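Local atomic coordinates of SnoaL-like domain-containing protein (PDB entry 3G8Z), a protein that is of unknown function but has a cystatin-like fold and belongs to the SnoaL-like family, named after a polyketide cyclase. Residues Val79-Asp90 against Ile101-Asn110. Sequence-based numbering, arbitrary orientation.
Sequences VSNGTFAISRAD and ITLEFSGQAN
A85 and S106 exchange two backbone hydrogen bonds, N to O in both directions at 2.9 Å, and E104 N to R88 O (2.8 Å) and D90 N to T102 O continue the antiparallel ladder. Between the pairs I86-F105 and R88-E104 the register slips by one residue: S87 and R88 both face E104, a classic beta bulge, and E104 O takes weak bonds from S87 N and R88 N. The bulge turns S87 toward E104, whose chain runs extended with CG anti to the backbone N (chi1 -175°). S87 OG donates to E104 OE1 at 2.5 Å, on the anti side of the carboxylate and 26° out of its plane. R88 lays one guanidinium face over E104 CB, and its NH1 makes a long salt bridge to E104 OE2 (3.8 Å). The same guanidinium grips D90 side-on, NE to OD1 and NH2 to OD2, nearly in plane and on syn lone pairs, a firm two-bond salt bridge beside the looser one to E104. The two strands form the hairpin at one border of the chain's curved sheet in this cystatin-like fold, with helix 22-35 against the face carrying I86 and I101. On that face I86 CG2 meets L103 CB at 4.0 Å. F84 points CG anti to its N and brings CE1 to F105 CD1 (3.4 Å), the rings oblique at 46°; W146 of helix 139-146 also meets the F84 ring. Ahead of strand 85-95, T83 OG1 accepts a nearly straight bond from Q108 N of the longer partner strand (2.9 Å), while A109 CB packs on S80 CA where helix 66-79 ends in a Schellman motif. One water joins N81 ND2 to Q108 O, another T83 O to S106 OG.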
loop_
_atom_site.group_PDB
_atom_site.type_symbol
_atom_site.label_atom_id
_atom_site.label_comp_id
_atom_site.label_asym_id
_atom_site.label_seq_id
_atom_site.Cartn_x
_atom_site.Cartn_y
_atom_site.Cartn_z
ATOM N N VAL A 79 -1.504 -3.775 -25.886
ATOM C CA VAL A 79 -2.764 -4.452 -25.571
ATOM C C VAL A 79 -3.868 -3.458 -25.215
ATOM O O VAL A 79 -5.017 -3.654 -25.596
ATOM C CB VAL A 79 -2.576 -5.482 -24.416
ATOM C CG1 VAL A 79 -3.903 -6.017 -23.944
ATOM C CG2 VAL A 79 -1.660 -6.632 -24.890
ATOM N N SER A 80 -3.515 -2.377 -24.529
ATOM C CA SER A 80 -4.488 -1.369 -24.105
ATOM C C SER A 80 -4.682 -0.235 -25.111
ATOM O O SER A 80 -5.389 0.740 -24.847
ATOM C CB SER A 80 -4.060 -0.781 -22.764
ATOM O OG SER A 80 -2.948 0.074 -22.901
ATOM N N ASN A 81 -4.097 -0.374 -26.293
ATOM C CA ASN A 81 -4.199 0.667 -27.313
ATOM C C ASN A 81 -3.754 1.985 -26.748
ATOM O O ASN A 81 -4.347 3.016 -27.052
ATOM C CB ASN A 81 -5.638 0.785 -27.855
ATOM C CG ASN A 81 -5.758 1.757 -29.012
ATOM O OD1 ASN A 81 -4.842 1.900 -29.807
ATOM N ND2 ASN A 81 -6.922 2.437 -29.122
ATOM N N GLY A 82 -2.694 1.937 -25.925
ATOM C CA GLY A 82 -2.139 3.115 -25.285
ATOM C C GLY A 82 -3.041 3.812 -24.291
ATOM O O GLY A 82 -2.754 4.951 -23.878
ATOM N N THR A 83 -4.130 3.170 -23.892
ATOM C CA THR A 83 -5.125 3.852 -23.056
ATOM C C THR A 83 -4.963 3.591 -21.561
ATOM O O THR A 83 -5.557 4.301 -20.746
ATOM C CB THR A 83 -6.573 3.448 -23.440
ATOM O OG1 THR A 83 -6.803 2.071 -23.071
ATOM C CG2 THR A 83 -6.804 3.659 -24.934
ATOM N N PHE A 84 -4.200 2.574 -21.174
ATOM C CA PHE A 84 -4.017 2.350 -19.747
ATOM C C PHE A 84 -3.316 3.532 -19.117
ATOM O O PHE A 84 -2.264 3.961 -19.587
ATOM C CB PHE A 84 -3.251 1.083 -19.435
ATOM C CG PHE A 84 -3.072 0.869 -17.970
ATOM C CD1 PHE A 84 -4.099 0.339 -17.216
ATOM C CD2 PHE A 84 -1.919 1.258 -17.343
ATOM C CE1 PHE A 84 -3.961 0.163 -15.856
ATOM C CE2 PHE A 84 -1.783 1.082 -15.961
ATOM C CZ PHE A 84 -2.817 0.543 -15.236
ATOM N N ALA A 85 -3.919 4.072 -18.062
ATOM C CA ALA A 85 -3.430 5.300 -17.458
ATOM C C ALA A 85 -3.672 5.372 -15.960
ATOM O O ALA A 85 -4.656 4.846 -15.433
ATOM C CB ALA A 85 -4.062 6.485 -18.128
ATOM N N ILE A 86 -2.735 6.024 -15.284
ATOM C CA ILE A 86 -2.969 6.495 -13.938
ATOM C C ILE A 86 -3.663 7.832 -14.111
ATOM O O ILE A 86 -3.022 8.860 -14.379
ATOM C CB ILE A 86 -1.662 6.620 -13.149
ATOM C CG1 ILE A 86 -0.972 5.254 -13.077
ATOM C CG2 ILE A 86 -1.944 7.146 -11.755
ATOM C CD1 ILE A 86 0.365 5.241 -12.326
ATOM N N SER A 87 -4.986 7.808 -14.009
ATOM C CA SER A 87 -5.793 8.976 -14.319
ATOM C C SER A 87 -5.747 10.006 -13.209
ATOM O O SER A 87 -5.989 11.198 -13.451
ATOM C CB SER A 87 -7.244 8.562 -14.628
ATOM O OG SER A 87 -7.705 7.580 -13.726
ATOM N N ARG A 88 -5.403 9.570 -12.003
ATOM C CA ARG A 88 -5.314 10.475 -10.878
ATOM C C ARG A 88 -4.434 9.870 -9.830
ATOM O O ARG A 88 -4.590 8.709 -9.512
ATOM C CB ARG A 88 -6.700 10.741 -10.257
ATOM C CG ARG A 88 -6.716 11.995 -9.346
ATOM C CD ARG A 88 -7.995 12.125 -8.530
ATOM N NE ARG A 88 -8.174 10.945 -7.687
ATOM C CZ ARG A 88 -9.118 10.021 -7.879
ATOM N NH1 ARG A 88 -9.972 10.146 -8.881
ATOM N NH2 ARG A 88 -9.198 8.968 -7.071
ATOM N N ALA A 89 -3.505 10.658 -9.305
ATOM C CA ALA A 89 -2.714 10.250 -8.170
ATOM C C ALA A 89 -3.192 11.052 -6.973
ATOM O O ALA A 89 -3.317 12.269 -7.048
ATOM C CB ALA A 89 -1.227 10.496 -8.404
ATOM N N ASP A 90 -3.454 10.366 -5.874
ATOM C CA ASP A 90 -3.994 11.014 -4.700
ATOM C C ASP A 90 -2.893 11.320 -3.699
ATOM O O ASP A 90 -2.402 12.448 -3.662
ATOM C CB ASP A 90 -5.086 10.162 -4.091
ATOM C CG ASP A 90 -6.250 9.970 -5.039
ATOM O OD1 ASP A 90 -6.733 10.968 -5.604
ATOM O OD2 ASP A 90 -6.660 8.818 -5.237
ATOM N N ILE A 101 1.438 4.872 -3.141
ATOM C CA ILE A 101 0.745 5.887 -3.893
ATOM C C ILE A 101 -0.659 5.395 -4.132
ATOM O O ILE A 101 -0.846 4.383 -4.795
ATOM C CB ILE A 101 1.410 6.170 -5.250
ATOM C CG1 ILE A 101 2.927 6.340 -5.053
ATOM C CG2 ILE A 101 0.749 7.420 -5.893
ATOM C CD1 ILE A 101 3.792 5.725 -6.121
ATOM N N THR A 102 -1.641 6.124 -3.601
ATOM C CA THR A 102 -3.029 5.847 -3.836
ATOM C C THR A 102 -3.404 6.576 -5.108
ATOM O O THR A 102 -2.973 7.712 -5.334
ATOM C CB THR A 102 -3.937 6.316 -2.661
ATOM O OG1 THR A 102 -3.585 7.653 -2.299
ATOM C CG2 THR A 102 -3.734 5.412 -1.456
ATOM N N LEU A 103 -4.209 5.926 -5.932
ATOM C CA LEU A 103 -4.453 6.425 -7.256
ATOM C C LEU A 103 -5.693 5.839 -7.879
ATOM O O LEU A 103 -6.385 4.984 -7.294
ATOM C CB LEU A 103 -3.216 6.194 -8.137
ATOM C CG LEU A 103 -2.620 4.801 -8.152
ATOM C CD1 LEU A 103 -3.524 3.893 -8.993
ATOM C CD2 LEU A 103 -1.152 4.821 -8.651
ATOM N N GLU A 104 -6.010 6.373 -9.045
ATOM C CA GLU A 104 -7.056 5.849 -9.890
ATOM C C GLU A 104 -6.441 5.468 -11.217
ATOM O O GLU A 104 -5.615 6.205 -11.773
ATOM C CB GLU A 104 -8.134 6.903 -10.136
ATOM C CG GLU A 104 -9.314 6.370 -10.927
ATOM C CD GLU A 104 -10.191 7.457 -11.498
ATOM O OE1 GLU A 104 -9.686 8.297 -12.300
ATOM O OE2 GLU A 104 -11.396 7.448 -11.153
ATOM N N PHE A 105 -6.821 4.313 -11.744
ATOM C CA PHE A 105 -6.405 4.031 -13.089
ATOM C C PHE A 105 -7.585 3.711 -13.973
ATOM O O PHE A 105 -8.673 3.384 -13.492
ATOM C CB PHE A 105 -5.285 2.995 -13.129
ATOM C CG PHE A 105 -5.646 1.687 -12.567
ATOM C CD1 PHE A 105 -6.205 0.720 -13.366
ATOM C CD2 PHE A 105 -5.389 1.397 -11.230
ATOM C CE1 PHE A 105 -6.539 -0.537 -12.847
ATOM C CE2 PHE A 105 -5.723 0.166 -10.696
ATOM C CZ PHE A 105 -6.307 -0.814 -11.502
ATOM N N SER A 106 -7.375 3.900 -15.272
ATOM C CA SER A 106 -8.426 3.767 -16.239
ATOM C C SER A 106 -7.856 3.289 -17.570
ATOM O O SER A 106 -6.649 3.171 -17.754
ATOM C CB SER A 106 -9.121 5.119 -16.407
ATOM O OG SER A 106 -8.177 6.066 -16.828
ATOM N N GLY A 107 -8.751 2.981 -18.494
ATOM C CA GLY A 107 -8.346 2.462 -19.750
ATOM C C GLY A 107 -9.561 1.947 -20.483
ATOM O O GLY A 107 -10.626 1.779 -19.916
ATOM N N GLN A 108 -9.373 1.662 -21.753
ATOM C CA GLN A 108 -10.452 1.138 -22.549
ATOM C C GLN A 108 -9.801 0.223 -23.541
ATOM O O GLN A 108 -9.106 0.699 -24.448
ATOM C CB GLN A 108 -11.176 2.289 -23.228
ATOM C CG GLN A 108 -12.289 1.858 -24.185
ATOM C CD GLN A 108 -13.397 1.137 -23.466
ATOM O OE1 GLN A 108 -13.998 1.673 -22.531
ATOM N NE2 GLN A 108 -13.705 -0.088 -23.923
ATOM N N ALA A 109 -9.986 -1.076 -23.338
ATOM C CA ALA A 109 -9.410 -2.109 -24.201
ATOM C C ALA A 109 -10.061 -3.486 -23.969
ATOM O O ALA A 109 -10.636 -3.758 -22.911
ATOM C CB ALA A 109 -7.919 -2.189 -23.968
ATOM N N ASN A 110 -9.952 -4.361 -24.967
ATOM C CA ASN A 110 -10.549 -5.707 -24.896
ATOM C C ASN A 110 -12.025 -5.684 -24.506
ATOM O O ASN A 110 -12.543 -6.631 -23.922
ATOM C CB ASN A 110 -9.772 -6.620 -23.963
ATOM C CG ASN A 110 -8.399 -6.943 -24.494
ATOM O OD1 ASN A 110 -8.107 -6.704 -25.681
ATOM N ND2 ASN A 110 -7.528 -7.475 -23.624
HETATM O O HOH W 1 -9.141 1.824 -27.147
HETATM O O HOH W 2 -7.253 5.915 -19.522
#